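Kelch domain-containing protein (Colletotrichum graminicola M1.001, PDB 5C86) probably oxidises alcohols to aldehydes with molecular oxygen, as a copper radical enzyme of the galactose oxidase and glyoxal oxidase family, seen here in its copper-free form. Local coordinates at residues M114-R118 and A141-E147; C124-E128 and A456-Y460; C162-V168 and S195-Y201; M169-F174 and G242-Y248. One frame throughout, in Å; residues are numbered along the deposited sequence.

Interaction 1 of 4, residues M114-R118 and A141-E147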
loop_
_atom_site.group_PDB
_atom_site.type_symbol
_atom_site.label_atom_id
_atom_site.label_comp_id
_atom_site.label_asym_id
_atom_site.label_seq_id
_atom_site.Cartn_x
_atom_site.Cartn_y
_atom_site.Cartn_z
ATOM N N MET A 114 0.898 20.616 -7.750
ATOM C CA MET A 114 1.653 19.917 -8.784
ATOM C C MET A 114 1.822 20.735 -10.076
ATOM O O MET A 114 0.990 21.647 -10.298
ATOM C CB MET A 114 0.991 18.559 -9.116
ATOM C CG MET A 114 1.144 17.489 -8.019
ATOM S SD MET A 114 0.248 15.979 -8.469
ATOM C CE MET A 114 -1.447 16.413 -8.411
ATOM N N GLN A 115 2.879 20.428 -10.795
ATOM C CA GLN A 115 3.131 21.011 -12.143
ATOM C C GLN A 115 2.084 20.583 -13.145
ATOM O O GLN A 115 1.775 21.363 -14.055
ATOM C CB GLN A 115 4.488 20.686 -12.663
ATOM C CG GLN A 115 5.569 21.328 -11.791
ATOM C CD GLN A 115 5.584 22.844 -12.003
ATOM O OE1 GLN A 115 5.264 23.614 -11.104
ATOM N NE2 GLN A 115 5.848 23.236 -13.243
ATOM N N ILE A 116 1.595 19.334 -13.036
ATOM C CA ILE A 116 0.587 18.798 -13.964
ATOM C C ILE A 116 -0.533 18.251 -13.134
ATOM O O ILE A 116 -0.269 17.306 -12.303
ATOM C CB ILE A 116 1.161 17.708 -14.851
ATOM C CG1 ILE A 116 2.424 18.201 -15.558
ATOM C CG2 ILE A 116 0.118 17.158 -15.821
ATOM C CD1 ILE A 116 3.369 17.204 -16.178
ATOM N N SER A 117 -1.738 18.779 -13.272
ATOM C CA SER A 117 -2.876 18.324 -12.508
ATOM C C SER A 117 -3.276 16.909 -12.983
ATOM O O SER A 117 -3.111 16.566 -14.162
ATOM C CB SER A 117 -4.062 19.289 -12.561
ATOM O OG SER A 117 -4.489 19.512 -13.892
ATOM N N ARG A 118 -3.800 16.106 -12.047
ATOM C CA ARG A 118 -3.924 14.661 -12.336
ATOM C C ARG A 118 -4.813 14.008 -11.313
ATOM O O ARG A 118 -5.050 14.549 -10.254
ATOM C CB ARG A 118 -2.600 13.975 -12.374
ATOM C CG ARG A 118 -1.792 14.144 -11.087
ATOM C CD ARG A 118 -0.459 13.544 -11.282
ATOM N NE ARG A 118 0.555 14.435 -11.897
ATOM C CZ ARG A 118 1.446 14.117 -12.799
ATOM N NH1 ARG A 118 1.498 12.918 -13.419
ATOM N NH2 ARG A 118 2.422 14.953 -13.143
ATOM N N ALA A 141 -5.168 17.689 -16.655
ATOM C CA ALA A 141 -5.008 18.247 -17.982
ATOM C C ALA A 141 -3.578 18.104 -18.433
ATOM O O ALA A 141 -2.665 18.213 -17.630
ATOM C CB ALA A 141 -5.403 19.731 -17.905
ATOM N N GLY A 142 -3.365 17.855 -19.705
ATOM C CA GLY A 142 -2.061 17.693 -20.304
ATOM C C GLY A 142 -1.519 16.278 -20.176
ATOM O O GLY A 142 -2.046 15.489 -19.364
ATOM N N THR A 143 -0.537 15.932 -20.984
ATOM C CA THR A 143 0.130 14.631 -20.935
ATOM C C THR A 143 0.612 14.460 -19.503
ATOM O O THR A 143 1.335 15.320 -18.967
ATOM C CB THR A 143 1.341 14.568 -21.866
ATOM O OG1 THR A 143 0.897 14.869 -23.201
ATOM C CG2 THR A 143 1.981 13.196 -21.964
ATOM N N ARG A 144 0.212 13.346 -18.871
ATOM C CA ARG A 144 0.487 13.194 -17.440
ATOM C C ARG A 144 1.884 12.623 -17.147
ATOM O O ARG A 144 2.073 11.572 -16.534
ATOM C CB ARG A 144 -0.615 12.344 -16.814
ATOM C CG ARG A 144 -2.043 12.832 -17.119
ATOM C CD ARG A 144 -2.526 14.166 -16.471
ATOM N NE ARG A 144 -4.019 14.153 -16.384
ATOM C CZ ARG A 144 -4.836 14.263 -17.416
ATOM N NH1 ARG A 144 -4.336 14.588 -18.601
ATOM N NH2 ARG A 144 -6.147 14.123 -17.260
ATOM N N ASN A 145 2.908 13.353 -17.527
ATOM C CA ASN A 145 4.262 13.003 -17.348
ATOM C C ASN A 145 4.749 13.071 -15.895
ATOM O O ASN A 145 3.998 13.448 -15.005
ATOM C CB ASN A 145 5.173 13.834 -18.271
ATOM C CG ASN A 145 4.904 13.577 -19.722
ATOM O OD1 ASN A 145 4.768 12.443 -20.156
ATOM N ND2 ASN A 145 4.948 14.634 -20.532
ATOM N N GLY A 146 5.973 12.575 -15.712
ATOM C CA GLY A 146 6.533 12.459 -14.351
ATOM C C GLY A 146 6.956 13.742 -13.734
ATOM O O GLY A 146 7.447 14.654 -14.444
ATOM N N GLU A 147 6.738 13.887 -12.413
ATOM C CA GLU A 147 7.220 15.006 -11.677
ATOM C C GLU A 147 7.607 14.549 -10.289
ATOM O O GLU A 147 7.125 13.500 -9.805
ATOM C CB GLU A 147 6.261 16.151 -11.646
ATOM C CG GLU A 147 4.878 15.961 -10.980
ATOM C CD GLU A 147 4.082 17.233 -11.061
ATOM O OE1 GLU A 147 3.018 17.227 -11.710
ATOM O OE2 GLU A 147 4.483 18.231 -10.425
HETATM O O HOH W 1 -2.293 20.218 -15.835
#
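Arg-118 and Glu-147 make the tight end of this contact. The bend of the arginine at chi3 (86°) swings its guanidinium end-on against the backbone carbonyl of Asn-145, where NH1 and NH2 both donate to the one O, NH2 at 2.9 Å. NH2 also reaches OE1 of Glu-147 at 2.8 Å, a salt bridge met at the edge of the guanidinium on the anti lone pair of that oxygen, although carboxylate and guanidinium planes stand 67° apart. The syn side of the carboxylate takes two consecutive backbone amides: Gln-115 N gives to OE2 at 2.7 Å, and Ile-116 N to OE1 at 2.9 Å, 21° out of plane. Ile-116 fills the middle, with CG2 3.5 Å from Ala-141 O and CD1 near Asn-145 O. Toward Ala-141 the fit slackens and solvent enters. Ala-141 N makes just a weak bond of 3.4 Å to Ser-117 O, while a water bridges Ser-117 N and Ala-141 O. The linker between two propeller blades is thereby tied to a loop inside the second blade, which carries a Kelch motif. With one arginine and two amides converging on it, Glu-147 is probably ionised, its charge met by three donors.

Interaction 2 of 4, residues C124-E128 and A456-Y460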
loop_
_atom_site.group_PDB
_atom_site.type_symbol
_atom_site.label_atom_id
_atom_site.label_comp_id
_atom_site.label_asym_id
_atom_site.label_seq_id
_atom_site.Cartn_x
_atom_site.Cartn_y
_atom_site.Cartn_z
ATOM N N CYS A 124 4.935 7.725 -5.185
ATOM C CA CYS A 124 5.796 6.964 -4.270
ATOM C C CYS A 124 6.906 7.813 -3.697
ATOM O O CYS A 124 7.427 8.733 -4.332
ATOM C CB CYS A 124 6.404 5.747 -5.004
ATOM S SG CYS A 124 7.497 6.112 -6.436
ATOM N N THR A 125 7.335 7.418 -2.501
ATOM C CA THR A 125 8.403 8.004 -1.782
ATOM C C THR A 125 9.672 7.377 -2.274
ATOM O O THR A 125 9.875 6.158 -2.205
ATOM C CB THR A 125 8.232 7.823 -0.299
ATOM O OG1 THR A 125 7.023 8.433 0.091
ATOM C CG2 THR A 125 9.319 8.528 0.469
ATOM N N THR A 126 10.657 8.200 -2.679
ATOM C CA THR A 126 11.878 7.659 -3.207
ATOM C C THR A 126 12.936 7.471 -2.095
ATOM O O THR A 126 12.747 7.894 -0.953
ATOM C CB THR A 126 12.504 8.553 -4.327
ATOM O OG1 THR A 126 13.068 9.724 -3.677
ATOM C CG2 THR A 126 11.445 8.973 -5.276
ATOM N N SER A 127 14.040 6.875 -2.497
ATOM C CA SER A 127 15.174 6.678 -1.568
ATOM C C SER A 127 15.693 7.998 -0.998
ATOM O O SER A 127 16.341 8.042 0.041
ATOM C CB SER A 127 16.273 5.945 -2.246
ATOM O OG SER A 127 16.870 6.679 -3.345
ATOM N N GLU A 128 15.464 9.091 -1.726
ATOM C CA GLU A 128 15.818 10.448 -1.274
ATOM C C GLU A 128 14.817 11.120 -0.418
ATOM O O GLU A 128 15.010 12.267 0.017
ATOM C CB GLU A 128 16.159 11.349 -2.501
ATOM C CG GLU A 128 17.271 10.826 -3.333
ATOM C CD GLU A 128 17.603 11.728 -4.563
ATOM O OE1 GLU A 128 16.657 12.352 -5.110
ATOM O OE2 GLU A 128 18.820 11.740 -4.991
ATOM N N ALA A 456 15.488 0.391 2.395
ATOM C CA ALA A 456 14.841 0.991 3.527
ATOM C C ALA A 456 14.488 2.403 3.165
ATOM O O ALA A 456 15.140 3.407 3.522
ATOM C CB ALA A 456 15.784 0.960 4.701
ATOM N N ILE A 457 13.433 2.519 2.373
ATOM C CA ILE A 457 12.879 3.842 2.033
ATOM C C ILE A 457 12.597 4.603 3.343
ATOM O O ILE A 457 12.035 4.063 4.261
ATOM C CB ILE A 457 11.587 3.684 1.204
ATOM C CG1 ILE A 457 11.793 2.964 -0.142
ATOM C CG2 ILE A 457 10.932 5.037 1.042
ATOM C CD1 ILE A 457 12.687 3.714 -1.130
ATOM N N PRO A 458 13.012 5.878 3.445
ATOM C CA PRO A 458 12.759 6.619 4.658
ATOM C C PRO A 458 11.329 6.680 5.077
ATOM O O PRO A 458 10.410 6.631 4.223
ATOM C CB PRO A 458 13.257 8.033 4.360
ATOM C CG PRO A 458 14.067 7.893 3.200
ATOM C CD PRO A 458 13.701 6.665 2.403
ATOM N N GLY A 459 11.117 6.779 6.361
ATOM C CA GLY A 459 9.790 6.870 6.891
ATOM C C GLY A 459 9.523 5.886 8.003
ATOM O O GLY A 459 10.408 5.181 8.475
ATOM N N TYR A 460 8.276 5.800 8.393
ATOM C CA TYR A 460 7.839 4.964 9.464
ATOM C C TYR A 460 7.643 3.511 9.049
ATOM O O TYR A 460 7.143 3.200 7.953
ATOM C CB TYR A 460 6.565 5.434 10.131
ATOM C CG TYR A 460 6.749 6.453 11.243
ATOM C CD1 TYR A 460 6.900 7.794 10.955
ATOM C CD2 TYR A 460 6.980 6.033 12.498
ATOM C CE1 TYR A 460 7.102 8.715 11.954
ATOM C CE2 TYR A 460 7.197 6.920 13.506
ATOM C CZ TYR A 460 7.255 8.247 13.220
ATOM O OH TYR A 460 7.440 9.124 14.303
#
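The carbonyl O of Thr-125 takes a hydrogen bond from the Ser-183 hydroxyl, while two methyls of Ile-457 pack against it, CG2 at 3.6 Å and CD1 at 3.9 Å. This is a seam between domains. Residues 124-128 run off the end of strand 122-125, the first strand of a Kelch propeller blade, and 456-460 lead into strand 459-466 of the C-terminal early set domain, of the galactose oxidase type. Contact across it is by van der Waals touch. Ile-457 is the main wedge: with CG2 anti to the backbone N (chi1 -62° for CG1), that methyl faces Thr-125 CG2, 3.9 Å away, while CD1 reaches past to Ser-127 N at 3.7 Å. The threonine hydroxyl turns elsewhere, to the carbonyl of Leu-78, and Ser-127 OG is occupied by the amide of Gly-187, so the buried polar ends are satisfied within the propeller. Next along the chain, Thr-126 shapes an ST turn, its OG1 accepting from Glu-128 N at 3.2 Å and also from Lys-130 N. The turn presents two carbonyls to Pro-458 CD, which sits 3.7 Å from Thr-126 O and 3.8 Å from Ser-127 O.

Interaction 3 of 4, residues C162-V168 and S195-Y201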
loop_
_atom_site.group_PDB
_atom_site.type_symbol
_atom_site.label_atom_id
_atom_site.label_comp_id
_atom_site.label_asym_id
_atom_site.label_seq_id
_atom_site.Cartn_x
_atom_site.Cartn_y
_atom_site.Cartn_z
ATOM N N CYS A 162 11.384 11.649 -17.684
ATOM C CA CYS A 162 10.345 10.678 -17.162
ATOM C C CYS A 162 8.963 10.867 -17.776
ATOM O O CYS A 162 8.020 11.231 -17.106
ATOM C CB CYS A 162 10.230 10.808 -15.647
ATOM S SG CYS A 162 11.760 10.582 -14.724
ATOM N N PRO A 163 8.850 10.616 -19.093
ATOM C CA PRO A 163 7.640 10.656 -19.800
ATOM C C PRO A 163 6.758 9.497 -19.408
ATOM O O PRO A 163 7.256 8.399 -19.104
ATOM C CB PRO A 163 8.110 10.441 -21.265
ATOM C CG PRO A 163 9.315 9.626 -21.176
ATOM C CD PRO A 163 9.984 10.243 -19.969
ATOM N N VAL A 164 5.460 9.720 -19.451
ATOM C CA VAL A 164 4.526 8.656 -19.193
ATOM C C VAL A 164 4.387 7.663 -20.336
ATOM O O VAL A 164 3.946 6.524 -20.124
ATOM C CB VAL A 164 3.161 9.218 -18.721
ATOM C CG1 VAL A 164 2.382 9.848 -19.854
ATOM C CG2 VAL A 164 2.339 8.150 -18.041
ATOM N N LYS A 165 4.650 8.070 -21.599
ATOM C CA LYS A 165 4.392 7.186 -22.713
ATOM C C LYS A 165 4.818 5.752 -22.567
ATOM O O LYS A 165 3.990 4.854 -22.856
ATOM C CB LYS A 165 4.962 7.755 -24.037
ATOM C CG LYS A 165 4.535 7.012 -25.306
ATOM C CD LYS A 165 5.177 7.768 -26.538
ATOM C CE LYS A 165 4.997 7.010 -27.829
ATOM N NZ LYS A 165 3.551 6.820 -28.107
ATOM N N PRO A 166 6.080 5.462 -22.080
ATOM C CA PRO A 166 6.556 4.073 -22.026
ATOM C C PRO A 166 5.632 3.141 -21.192
ATOM O O PRO A 166 5.621 1.968 -21.442
ATOM C CB PRO A 166 7.965 4.162 -21.386
ATOM C CG PRO A 166 8.374 5.551 -21.625
ATOM C CD PRO A 166 7.155 6.401 -21.713
ATOM N N LEU A 167 4.956 3.692 -20.186
ATOM C CA LEU A 167 4.103 2.797 -19.294
ATOM C C LEU A 167 2.672 2.736 -19.734
ATOM O O LEU A 167 1.923 1.916 -19.198
ATOM C CB LEU A 167 4.204 3.271 -17.849
ATOM C CG LEU A 167 3.593 4.628 -17.440
ATOM C CD1 LEU A 167 2.084 4.668 -17.395
ATOM C CD2 LEU A 167 4.158 5.022 -16.079
ATOM N N VAL A 168 2.219 3.462 -20.767
ATOM C CA VAL A 168 0.789 3.480 -21.040
ATOM C C VAL A 168 0.358 2.106 -21.577
ATOM O O VAL A 168 0.979 1.482 -22.442
ATOM C CB VAL A 168 0.480 4.613 -22.038
ATOM C CG1 VAL A 168 -0.967 4.640 -22.482
ATOM C CG2 VAL A 168 0.914 5.959 -21.493
ATOM N N SER A 195 0.891 -2.134 -17.312
ATOM C CA SER A 195 1.323 -2.525 -18.689
ATOM C C SER A 195 2.295 -3.702 -18.562
ATOM O O SER A 195 3.106 -3.764 -17.656
ATOM C CB SER A 195 2.093 -1.375 -19.304
ATOM O OG SER A 195 2.579 -1.743 -20.598
ATOM N N LYS A 196 2.295 -4.568 -19.556
ATOM C CA LYS A 196 3.206 -5.657 -19.629
ATOM C C LYS A 196 4.628 -5.168 -19.885
ATOM O O LYS A 196 5.570 -5.923 -19.599
ATOM C CB LYS A 196 2.793 -6.693 -20.723
ATOM C CG LYS A 196 2.831 -6.157 -22.115
ATOM C CD LYS A 196 2.024 -7.129 -22.976
ATOM C CE LYS A 196 1.915 -6.743 -24.403
ATOM N NZ LYS A 196 0.842 -7.644 -24.975
ATOM N N LYS A 197 4.806 -3.958 -20.387
ATOM C CA LYS A 197 6.100 -3.311 -20.542
ATOM C C LYS A 197 6.483 -2.588 -19.260
ATOM O O LYS A 197 5.830 -1.600 -18.885
ATOM C CB LYS A 197 6.053 -2.285 -21.661
ATOM C CG LYS A 197 5.933 -2.969 -23.010
ATOM C CD LYS A 197 5.788 -1.972 -24.137
ATOM C CE LYS A 197 4.380 -1.490 -24.354
ATOM N NZ LYS A 197 4.333 -0.010 -24.603
ATOM N N MET A 198 7.508 -3.114 -18.568
ATOM C CA MET A 198 8.040 -2.478 -17.365
ATOM C C MET A 198 9.151 -1.496 -17.713
ATOM O O MET A 198 9.887 -1.735 -18.673
ATOM C CB MET A 198 8.594 -3.540 -16.421
ATOM C CG MET A 198 7.636 -4.701 -16.184
ATOM S SD MET A 198 8.140 -5.857 -14.902
ATOM C CE MET A 198 9.579 -6.625 -15.637
ATOM N N ASN A 199 9.328 -0.473 -16.916
ATOM C CA ASN A 199 10.271 0.628 -17.209
ATOM C C ASN A 199 10.908 1.105 -15.948
ATOM O O ASN A 199 10.230 1.299 -14.920
ATOM C CB ASN A 199 9.561 1.756 -17.839
ATOM C CG ASN A 199 9.063 1.418 -19.251
ATOM O OD1 ASN A 199 9.854 1.468 -20.222
ATOM N ND2 ASN A 199 7.845 0.993 -19.372
ATOM N N TRP A 200 12.210 1.383 -16.031
ATOM C CA TRP A 200 12.862 2.119 -15.001
ATOM C C TRP A 200 12.775 3.604 -15.205
ATOM O O TRP A 200 12.864 4.041 -16.340
ATOM C CB TRP A 200 14.352 1.740 -14.982
ATOM C CG TRP A 200 14.671 0.428 -14.499
ATOM C CD1 TRP A 200 15.023 -0.659 -15.216
ATOM C CD2 TRP A 200 14.671 0.013 -13.109
ATOM N NE1 TRP A 200 15.284 -1.717 -14.387
ATOM C CE2 TRP A 200 15.062 -1.312 -13.092
ATOM C CE3 TRP A 200 14.389 0.653 -11.899
ATOM C CZ2 TRP A 200 15.131 -2.064 -11.914
ATOM C CZ3 TRP A 200 14.499 -0.116 -10.716
ATOM C CH2 TRP A 200 14.874 -1.431 -10.763
ATOM N N TYR A 201 12.571 4.361 -14.123
ATOM C CA TYR A 201 12.620 5.797 -14.075
ATOM C C TYR A 201 13.661 6.206 -13.067
ATOM O O TYR A 201 13.884 5.524 -12.037
ATOM C CB TYR A 201 11.312 6.421 -13.682
ATOM C CG TYR A 201 10.229 6.263 -14.738
ATOM C CD1 TYR A 201 10.090 7.222 -15.719
ATOM C CD2 TYR A 201 9.372 5.168 -14.779
ATOM C CE1 TYR A 201 9.116 7.096 -16.709
ATOM C CE2 TYR A 201 8.414 5.041 -15.758
ATOM C CZ TYR A 201 8.294 6.002 -16.745
ATOM O OH TYR A 201 7.321 5.949 -17.742
HETATM O O HOH W 2 3.493 0.348 -21.918
HETATM O O HOH W 3 7.219 1.026 -23.555
HETATM O O HOH W 4 1.412 0.636 -16.836
#
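Tyr-201 leaves its strand with CG anti to the carbonyl carbon (chi1 -69°), which carries the ring across to the loop 162-168, and Leu-167 meets it, with CG set between its own N and carbonyl carbon (chi1 68°). The phenol tip is the anchor: OH donates to Pro-163 O at 2.8 Å, in the carbonyl plane and close to the plane of the ring. Leu-167 CD2 lies 3.7 Å from the same OH, crossing the tyrosine at about a right angle. At the other end of the ring, Cys-162 CB packs 3.6 Å from CD1, and its SG stands at the ring edge, 5.2 Å from the centroid. Two residues earlier, Asn-199 sets its amide beside Pro-166, OD1 3.5 Å from CB; the bond from ND2 to Pro-166 O is weak, and Gln-191 is the stronger partner of that nitrogen. Near Ser-195 water takes over. One molecule links the carbonyls of Pro-166 and Val-168 with Ser-195 OG and accepts from Lys-197 NZ; another bridges Leu-167 O and Ser-195 N. Ser-195 itself closes an ST turn, OG accepting from Lys-197 N. The contact thus fastens the inter-blade linker, with its 3-10 turn, to the third strand of the following propeller blade. Its chemistry grades from a direct phenol bond to a hydrated end: the loop's carbonyls are met by a phenol, a weak amide bond and waters.

Interaction 4 of 4, residues M169-F174 and G242-Y248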
loop_
_atom_site.group_PDB
_atom_site.type_symbol
_atom_site.label_atom_id
_atom_site.label_comp_id
_atom_site.label_asym_id
_atom_site.label_seq_id
_atom_site.Cartn_x
_atom_site.Cartn_y
_atom_site.Cartn_z
ATOM N N MET A 169 -0.782 1.607 -21.077
ATOM C CA MET A 169 -1.326 0.339 -21.553
ATOM C C MET A 169 -1.868 0.485 -22.988
ATOM O O MET A 169 -2.153 1.580 -23.446
ATOM C CB MET A 169 -2.513 -0.070 -20.693
ATOM C CG MET A 169 -2.158 -0.172 -19.227
ATOM S SD MET A 169 -2.818 -1.645 -18.506
ATOM C CE MET A 169 -4.423 -1.932 -19.267
ATOM N N GLN A 170 -2.087 -0.663 -23.613
ATOM C CA GLN A 170 -2.513 -0.681 -25.018
ATOM C C GLN A 170 -3.970 -0.253 -25.194
ATOM O O GLN A 170 -4.288 0.323 -26.202
ATOM C CB GLN A 170 -2.289 -2.100 -25.592
ATOM C CG GLN A 170 -0.872 -2.534 -25.904
ATOM C CD GLN A 170 -0.785 -3.840 -26.716
ATOM O OE1 GLN A 170 -1.732 -4.247 -27.387
ATOM N NE2 GLN A 170 0.363 -4.493 -26.652
ATOM N N ARG A 171 -4.836 -0.507 -24.224
ATOM C CA ARG A 171 -6.280 -0.401 -24.358
ATOM C C ARG A 171 -6.901 0.218 -23.114
ATOM O O ARG A 171 -6.347 0.119 -21.993
ATOM C CB ARG A 171 -6.939 -1.810 -24.453
ATOM C CG ARG A 171 -6.361 -2.727 -25.523
ATOM C CD ARG A 171 -6.898 -4.151 -25.295
ATOM N NE ARG A 171 -6.279 -5.227 -26.061
ATOM C CZ ARG A 171 -5.098 -5.811 -25.820
ATOM N NH1 ARG A 171 -4.268 -5.461 -24.822
ATOM N NH2 ARG A 171 -4.736 -6.800 -26.628
ATOM N N GLY A 172 -8.114 0.700 -23.304
ATOM C CA GLY A 172 -9.051 0.982 -22.227
ATOM C C GLY A 172 -8.867 2.375 -21.641
ATOM O O GLY A 172 -8.008 3.169 -22.048
ATOM N N MET A 173 -9.729 2.626 -20.671
ATOM C CA MET A 173 -9.761 3.884 -19.907
ATOM C C MET A 173 -8.556 4.049 -19.027
ATOM O O MET A 173 -7.954 3.076 -18.571
ATOM C CB MET A 173 -10.997 3.919 -18.990
ATOM C CG MET A 173 -12.240 3.823 -19.798
ATOM S SD MET A 173 -13.518 3.010 -18.860
ATOM C CE MET A 173 -13.420 3.772 -17.218
ATOM N N PHE A 174 -8.210 5.305 -18.795
ATOM C CA PHE A 174 -7.122 5.700 -17.885
ATOM C C PHE A 174 -5.888 4.813 -18.077
ATOM O O PHE A 174 -5.356 4.271 -17.082
ATOM C CB PHE A 174 -7.613 5.639 -16.437
ATOM C CG PHE A 174 -8.953 6.348 -16.222
ATOM C CD1 PHE A 174 -9.158 7.614 -16.707
ATOM C CD2 PHE A 174 -9.969 5.702 -15.574
ATOM C CE1 PHE A 174 -10.411 8.236 -16.517
ATOM C CE2 PHE A 174 -11.180 6.329 -15.326
ATOM C CZ PHE A 174 -11.387 7.587 -15.805
ATOM N N GLY A 242 -6.573 -6.791 -15.480
ATOM C CA GLY A 242 -7.240 -6.978 -16.773
ATOM C C GLY A 242 -6.599 -6.209 -17.903
ATOM O O GLY A 242 -5.957 -5.169 -17.718
ATOM N N LYS A 243 -6.874 -6.630 -19.159
ATOM C CA LYS A 243 -6.297 -5.946 -20.337
ATOM C C LYS A 243 -6.828 -4.560 -20.592
ATOM O O LYS A 243 -6.251 -3.800 -21.335
ATOM C CB LYS A 243 -6.500 -6.795 -21.593
ATOM C CG LYS A 243 -5.712 -8.036 -21.683
ATOM C CD LYS A 243 -6.012 -8.751 -23.032
ATOM C CE LYS A 243 -7.237 -9.621 -22.937
ATOM N NZ LYS A 243 -7.543 -10.136 -24.307
ATOM N N GLY A 244 -7.879 -4.174 -19.881
ATOM C CA GLY A 244 -8.371 -2.839 -19.815
ATOM C C GLY A 244 -8.937 -2.531 -18.461
ATOM O O GLY A 244 -9.202 -3.443 -17.696
ATOM N N TYR A 245 -9.185 -1.264 -18.228
ATOM C CA TYR A 245 -9.787 -0.825 -16.943
ATOM C C TYR A 245 -11.101 -1.520 -16.672
ATOM O O TYR A 245 -11.416 -1.914 -15.545
ATOM C CB TYR A 245 -9.913 0.701 -16.911
ATOM C CG TYR A 245 -9.877 1.340 -15.553
ATOM C CD1 TYR A 245 -10.951 1.276 -14.655
ATOM C CD2 TYR A 245 -8.777 2.013 -15.145
ATOM C CE1 TYR A 245 -10.831 1.837 -13.381
ATOM C CE2 TYR A 245 -8.654 2.599 -13.927
ATOM C CZ TYR A 245 -9.667 2.511 -13.015
ATOM O OH TYR A 245 -9.593 3.071 -11.773
ATOM N N THR A 246 -11.906 -1.679 -17.732
ATOM C CA THR A 246 -13.166 -2.387 -17.659
ATOM C C THR A 246 -13.350 -3.172 -18.921
ATOM O O THR A 246 -12.654 -2.991 -19.940
ATOM C CB THR A 246 -14.393 -1.441 -17.530
ATOM O OG1 THR A 246 -14.476 -0.623 -18.702
ATOM C CG2 THR A 246 -14.312 -0.588 -16.311
ATOM N N GLY A 247 -14.289 -4.050 -18.828
ATOM C CA GLY A 247 -14.771 -4.767 -20.011
ATOM C C GLY A 247 -14.160 -6.116 -20.313
ATOM O O GLY A 247 -14.656 -6.835 -21.199
ATOM N N TYR A 248 -13.118 -6.490 -19.611
ATOM C CA TYR A 248 -12.475 -7.779 -19.789
ATOM C C TYR A 248 -12.552 -8.601 -18.536
ATOM O O TYR A 248 -12.719 -8.091 -17.446
ATOM C CB TYR A 248 -11.002 -7.548 -20.062
ATOM C CG TYR A 248 -10.724 -6.853 -21.361
ATOM C CD1 TYR A 248 -10.612 -7.603 -22.533
ATOM C CD2 TYR A 248 -10.659 -5.507 -21.435
ATOM C CE1 TYR A 248 -10.371 -6.970 -23.747
ATOM C CE2 TYR A 248 -10.397 -4.856 -22.631
ATOM C CZ TYR A 248 -10.292 -5.606 -23.770
ATOM O OH TYR A 248 -10.050 -4.965 -24.946
HETATM O O HOH W 5 -7.104 0.579 -19.375
HETATM O O HOH W 6 -4.339 -3.518 -22.935
HETATM O O HOH W 7 -11.850 0.460 -20.114
#
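Met-173 and Tyr-245 bring their CA atoms within 5.6 Å where two irregular loops meet. Gly-172, at positive phi (87°), lets the chain lie close to Gly-244 and Tyr-245; two residues on, Phe-174 adopts a left-handed conformation. The backbones are joined by water: one molecule gives to the carbonyls of Arg-171 and Met-173 and accepts weakly from Tyr-245 N, while a second accepts from Met-173 N and Thr-246 N. Among the side chains, Phe-174 and Tyr-245 form a T-shaped pair, the phenylalanine edge directed at the tyrosine face, with centroids 5.3 Å apart and planes at 83°. Tyr-245 CB also rests 3.5 Å from Met-173 O. At the far end Met-169 CE touches Lys-243 O at 3.3 Å, and Arg-171 runs alongside Lys-243, whose CD lies over one guanidinium face; a water accepts from Arg-171 NH1 and donates to Lys-243 O. Tyr-248 comes across the arginine, OH 3.3 Å from its CD. Tyr-245 OH hydrogen-bonds to Tyr-334 and His-178, and both its ring and that of Phe-174 contact Tyr-120, a ligand of the copper absent here. The aromatic pair is thus second shell to the copper site, consistent with a role in positioning that ligand.

Overall arrangement
Interactions 1, 3 and 4 follow one another round the propeller, while interaction 2 ties it to the C-terminal domain and encloses both 3 and 4 along the chain. Interactions 1 and 3 share an edge: Gly-146 N lies 2.8 Å from Cys-162 O, and Asn-145 OD1 lies 2.9 Å from Val-164 N, both probable hydrogen bonds. Interactions 3 and 4 use successive parts of one linker and touch lightly, Gln-170 against Lys-196. Distance from Tyr-120, a ligand of the copper absent here, separates their settings: its side chain is about 3 Å from that of Tyr-245, 8 Å from Arg-118 and 11 Å from Leu-167. Interaction 2 stands apart, its centre 30 Å from that of interaction 4.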